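Local coordinates for glycosyl hydrolase family 2, TIM barrel domain protein (Faecalibacterium prausnitzii A2-165, PDB 6ED2) that probably hydrolyses beta-glucuronides, as a gut bacterial beta-glucuronidase of glycosyl hydrolase family 2, at residues T36-W46 with P199-V210. Residues are numbered along the deposited sequence; the frame is centred on the assembly and turned at random.
Sequences TRRLIGLDGMW and PVWLMALPKERV
Arg-38 pairs with Ala-204 and Ile-40 with Leu-202 as antiparallel hydrogen-bonded pairs, a ladder in the sugar-binding domain that illustrates how a strand early in the chain is built into an antiparallel sheet by pairing with one some 150 residues later. Each pair is closed by two N-H...O bonds, with Leu-202 N to Ile-40 O at 2.8 Å, and Leu-42 N prolongs the series to Val-200 O. Where the strand 38-41 breaks off, a carboxylate takes over from the backbone: Asp-43 OD1 accepts a hydrogen bond from Val-200 N, 3.0 Å away, through its syn lone pair, while OD2 lies against the Pro-199 ring. Trp-46 NE1 reaches back to Leu-42 O, and this bond holds the indole with its edge toward Val-200 CG1.

The apolar contacts of the ladder fall on two faces. With chi1 at -177°, which sets CG opposite the backbone N, Leu-39 brings CD1 to 3.4 Å from Trp-201 CE3 and also against Met-203 CG. Ile-40 and Leu-202 share the other face; Leu-42, just past the strand, brings CD1 to 4.0 Å from Val-200 CG1 on the side of Leu-202, whose CB meets its CD2.

Beyond the ladder, the extended chain of Arg-37 runs past Leu-205, CD to CD2 at 3.6 Å, and its NH2 gives a bond of 2.8 Å to Val-210 O, in the carbonyl plane and on a lone pair. The same nitrogen forms a salt bridge with Asp-289. Replacing Arg-37 by alanine would probably leave Val-210 O and Asp-289 without this shared donor and open a gap beside Leu-205.

Leu-42 and Leu-202 pack on Phe-99 of strand 92-101, while strand 109-114 pairs with the other edge of strand 200-205. Arg-38 NE forms a salt bridge with Glu-104 of the second subunit, and Thr-36 and Arg-37 touch strand 286-295, tying this sheet to the next domain.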
loop_
_atom_site.group_PDB
_atom_site.type_symbol
_atom_site.label_atom_id
_atom_site.label_comp_id
_atom_site.label_asym_id
_atom_site.label_seq_id
_atom_site.Cartn_x
_atom_site.Cartn_y
_atom_site.Cartn_z
ATOM N N THR A 36 -21.182 -36.427 34.752
ATOM C CA THR A 36 -21.973 -35.768 35.785
ATOM C C THR A 36 -22.180 -34.278 35.574
ATOM O O THR A 36 -22.928 -33.659 36.345
ATOM C CB THR A 36 -21.308 -35.945 37.156
ATOM O OG1 THR A 36 -20.005 -35.358 37.103
ATOM C CG2 THR A 36 -21.161 -37.422 37.506
ATOM N N ARG A 37 -21.524 -33.668 34.598
ATOM C CA ARG A 37 -21.623 -32.228 34.399
ATOM C C ARG A 37 -22.257 -31.932 33.049
ATOM O O ARG A 37 -21.892 -32.538 32.034
ATOM C CB ARG A 37 -20.246 -31.571 34.491
ATOM C CG ARG A 37 -19.563 -31.775 35.861
ATOM C CD ARG A 37 -18.203 -31.076 35.908
ATOM N NE ARG A 37 -17.524 -31.271 37.193
ATOM C CZ ARG A 37 -16.691 -30.383 37.730
ATOM N NH1 ARG A 37 -16.437 -29.240 37.089
ATOM N NH2 ARG A 37 -16.114 -30.632 38.905
ATOM N N ARG A 38 -23.198 -31.006 33.042
ATOM C CA ARG A 38 -23.787 -30.508 31.810
ATOM C C ARG A 38 -23.155 -29.171 31.461
ATOM O O ARG A 38 -22.715 -28.421 32.340
ATOM C CB ARG A 38 -25.302 -30.367 31.946
ATOM C CG ARG A 38 -25.977 -31.642 32.417
ATOM C CD ARG A 38 -25.533 -32.834 31.602
ATOM N NE ARG A 38 -26.063 -34.097 32.139
ATOM C CZ ARG A 38 -25.330 -35.160 32.484
ATOM N NH1 ARG A 38 -24.003 -35.143 32.359
ATOM N NH2 ARG A 38 -25.927 -36.256 32.948
ATOM N N LEU A 39 -23.115 -28.878 30.164
ATOM C CA LEU A 39 -22.427 -27.699 29.654
ATOM C C LEU A 39 -23.199 -27.135 28.467
ATOM O O LEU A 39 -23.421 -27.837 27.475
ATOM C CB LEU A 39 -20.994 -28.059 29.250
ATOM C CG LEU A 39 -20.145 -26.881 28.769
ATOM C CD1 LEU A 39 -20.075 -25.829 29.850
ATOM C CD2 LEU A 39 -18.765 -27.346 28.354
ATOM N N ILE A 40 -23.577 -25.862 28.549
ATOM C CA ILE A 40 -24.293 -25.189 27.472
ATOM C C ILE A 40 -23.626 -23.846 27.203
ATOM O O ILE A 40 -23.586 -22.986 28.088
ATOM C CB ILE A 40 -25.776 -24.986 27.817
ATOM C CG1 ILE A 40 -26.456 -26.342 28.015
ATOM C CG2 ILE A 40 -26.477 -24.190 26.700
ATOM C CD1 ILE A 40 -27.959 -26.246 28.269
ATOM N N GLY A 41 -23.126 -23.655 25.987
ATOM C CA GLY A 41 -22.554 -22.369 25.627
ATOM C C GLY A 41 -23.629 -21.315 25.427
ATOM O O GLY A 41 -24.719 -21.592 24.928
ATOM N N LEU A 42 -23.316 -20.087 25.833
ATOM C CA LEU A 42 -24.224 -18.958 25.696
ATOM C C LEU A 42 -23.694 -17.903 24.738
ATOM O O LEU A 42 -24.203 -16.777 24.725
ATOM C CB LEU A 42 -24.499 -18.324 27.066
ATOM C CG LEU A 42 -25.063 -19.212 28.190
ATOM C CD1 LEU A 42 -25.312 -18.375 29.423
ATOM C CD2 LEU A 42 -26.367 -19.877 27.767
ATOM N N ASP A 43 -22.662 -18.221 23.962
ATOM C CA ASP A 43 -22.157 -17.267 22.983
ATOM C C ASP A 43 -23.225 -17.002 21.931
ATOM O O ASP A 43 -24.057 -17.862 21.636
ATOM C CB ASP A 43 -20.886 -17.801 22.301
ATOM C CG ASP A 43 -19.734 -18.028 23.293
ATOM O OD1 ASP A 43 -19.851 -17.571 24.465
ATOM O OD2 ASP A 43 -18.723 -18.668 22.906
ATOM N N GLY A 44 -23.193 -15.816 21.361
ATOM C CA GLY A 44 -24.101 -15.498 20.301
ATOM C C GLY A 44 -24.348 -14.011 20.284
ATOM O O GLY A 44 -23.508 -13.234 20.724
ATOM N N MET A 45 -25.502 -13.632 19.745
ATOM C CA MET A 45 -25.903 -12.237 19.755
ATOM C C MET A 45 -26.585 -11.956 21.083
ATOM O O MET A 45 -27.567 -12.618 21.425
ATOM C CB MET A 45 -26.837 -11.903 18.594
ATOM C CG MET A 45 -26.200 -11.973 17.229
ATOM S SD MET A 45 -24.795 -10.844 16.987
ATOM C CE MET A 45 -25.418 -9.334 17.592
ATOM N N TRP A 46 -26.054 -10.996 21.834
ATOM C CA TRP A 46 -26.683 -10.505 23.049
ATOM C C TRP A 46 -27.233 -9.112 22.781
ATOM O O TRP A 46 -27.070 -8.562 21.691
ATOM C CB TRP A 46 -25.688 -10.470 24.216
ATOM C CG TRP A 46 -25.150 -11.802 24.712
ATOM C CD1 TRP A 46 -24.930 -12.937 23.982
ATOM C CD2 TRP A 46 -24.723 -12.098 26.049
ATOM N NE1 TRP A 46 -24.393 -13.925 24.784
ATOM C CE2 TRP A 46 -24.263 -13.436 26.059
ATOM C CE3 TRP A 46 -24.684 -11.361 27.238
ATOM C CZ2 TRP A 46 -23.776 -14.055 27.215
ATOM C CZ3 TRP A 46 -24.189 -11.983 28.397
ATOM C CH2 TRP A 46 -23.750 -13.317 28.369
ATOM N N PRO A 199 -15.702 -17.082 25.769
ATOM C CA PRO A 199 -16.948 -17.849 25.892
ATOM C C PRO A 199 -17.573 -17.760 27.277
ATOM O O PRO A 199 -16.877 -17.757 28.300
ATOM C CB PRO A 199 -16.508 -19.281 25.575
ATOM C CG PRO A 199 -15.378 -19.099 24.635
ATOM C CD PRO A 199 -14.675 -17.832 25.020
ATOM N N VAL A 200 -18.906 -17.665 27.280
ATOM C CA VAL A 200 -19.755 -17.700 28.469
ATOM C C VAL A 200 -20.470 -19.049 28.496
ATOM O O VAL A 200 -20.847 -19.580 27.444
ATOM C CB VAL A 200 -20.765 -16.536 28.454
ATOM C CG1 VAL A 200 -21.719 -16.585 29.666
ATOM C CG2 VAL A 200 -20.029 -15.176 28.335
ATOM N N TRP A 201 -20.645 -19.615 29.689
ATOM C CA TRP A 201 -21.140 -20.980 29.798
ATOM C C TRP A 201 -22.196 -21.099 30.878
ATOM O O TRP A 201 -22.126 -20.457 31.932
ATOM C CB TRP A 201 -20.043 -21.987 30.140
ATOM C CG TRP A 201 -18.871 -21.986 29.245
ATOM C CD1 TRP A 201 -17.714 -21.288 29.418
ATOM C CD2 TRP A 201 -18.708 -22.750 28.042
ATOM N NE1 TRP A 201 -16.836 -21.567 28.396
ATOM C CE2 TRP A 201 -17.418 -22.463 27.540
ATOM C CE3 TRP A 201 -19.530 -23.639 27.335
ATOM C CZ2 TRP A 201 -16.925 -23.040 26.364
ATOM C CZ3 TRP A 201 -19.037 -24.219 26.168
ATOM C CH2 TRP A 201 -17.751 -23.906 25.690
ATOM N N LEU A 202 -23.156 -21.969 30.611
ATOM C CA LEU A 202 -24.166 -22.368 31.572
ATOM C C LEU A 202 -23.876 -23.815 31.935
ATOM O O LEU A 202 -23.745 -24.667 31.045
ATOM C CB LEU A 202 -25.579 -22.202 30.998
ATOM C CG LEU A 202 -26.764 -22.708 31.828
ATOM C CD1 LEU A 202 -26.976 -21.848 33.056
ATOM C CD2 LEU A 202 -28.043 -22.763 30.987
ATOM N N MET A 203 -23.737 -24.080 33.232
ATOM C CA MET A 203 -23.300 -25.382 33.705
ATOM C C MET A 203 -24.308 -25.957 34.689
ATOM O O MET A 203 -24.911 -25.221 35.475
ATOM C CB MET A 203 -21.923 -25.273 34.374
ATOM C CG MET A 203 -20.809 -24.795 33.439
ATOM S SD MET A 203 -19.217 -24.569 34.284
ATOM C CE MET A 203 -19.583 -23.153 35.283
ATOM N N ALA A 204 -24.483 -27.274 34.650
ATOM C CA ALA A 204 -25.142 -28.008 35.721
ATOM C C ALA A 204 -24.084 -28.901 36.351
ATOM O O ALA A 204 -23.485 -29.735 35.663
ATOM C CB ALA A 204 -26.328 -28.825 35.202
ATOM N N LEU A 205 -23.808 -28.682 37.639
ATOM C CA LEU A 205 -22.718 -29.369 38.328
ATOM C C LEU A 205 -23.240 -30.050 39.586
ATOM O O LEU A 205 -24.125 -29.509 40.262
ATOM C CB LEU A 205 -21.608 -28.379 38.707
ATOM C CG LEU A 205 -21.082 -27.476 37.591
ATOM C CD1 LEU A 205 -20.190 -26.405 38.160
ATOM C CD2 LEU A 205 -20.342 -28.304 36.556
ATOM N N PRO A 206 -22.719 -31.221 39.932
ATOM C CA PRO A 206 -23.101 -31.840 41.210
ATOM C C PRO A 206 -22.731 -30.923 42.372
ATOM O O PRO A 206 -21.742 -30.187 42.328
ATOM C CB PRO A 206 -22.286 -33.146 41.244
ATOM C CG PRO A 206 -21.772 -33.345 39.854
ATOM C CD PRO A 206 -21.636 -31.959 39.263
ATOM N N LYS A 207 -23.560 -30.950 43.414
ATOM C CA LYS A 207 -23.302 -30.093 44.560
ATOM C C LYS A 207 -22.003 -30.465 45.271
ATOM O O LYS A 207 -21.324 -29.590 45.808
ATOM C CB LYS A 207 -24.510 -30.130 45.494
ATOM C CG LYS A 207 -25.536 -29.089 45.039
ATOM C CD LYS A 207 -26.953 -29.424 45.396
ATOM C CE LYS A 207 -27.825 -28.223 45.140
ATOM N NZ LYS A 207 -29.171 -28.444 45.704
ATOM N N GLU A 208 -21.622 -31.736 45.251
ATOM C CA GLU A 208 -20.304 -32.155 45.686
ATOM C C GLU A 208 -19.454 -32.430 44.450
ATOM O O GLU A 208 -19.767 -33.331 43.668
ATOM C CB GLU A 208 -20.381 -33.401 46.565
ATOM C CG GLU A 208 -19.012 -33.798 47.091
ATOM C CD GLU A 208 -19.027 -35.028 47.987
ATOM O OE1 GLU A 208 -20.128 -35.480 48.368
ATOM O OE2 GLU A 208 -17.924 -35.528 48.327
ATOM N N ARG A 209 -18.365 -31.684 44.285
ATOM C CA ARG A 209 -17.648 -31.776 43.021
ATOM C C ARG A 209 -16.181 -31.418 43.197
ATOM O O ARG A 209 -15.787 -30.771 44.168
ATOM C CB ARG A 209 -18.270 -30.848 41.980
ATOM C CG ARG A 209 -18.323 -29.390 42.440
ATOM C CD ARG A 209 -18.790 -28.531 41.298
ATOM N NE ARG A 209 -19.041 -27.142 41.661
ATOM C CZ ARG A 209 -20.142 -26.705 42.258
ATOM N NH1 ARG A 209 -21.097 -27.560 42.621
ATOM N NH2 ARG A 209 -20.275 -25.413 42.516
ATOM N N VAL A 210 -15.380 -31.872 42.228
ATOM C CA VAL A 210 -14.011 -31.413 42.082
ATOM C C VAL A 210 -13.978 -29.910 41.839
ATOM O O VAL A 210 -14.666 -29.397 40.951
ATOM C CB VAL A 210 -13.343 -32.164 40.931
ATOM C CG1 VAL A 210 -11.877 -31.745 40.815
ATOM C CG2 VAL A 210 -13.509 -33.655 41.131
#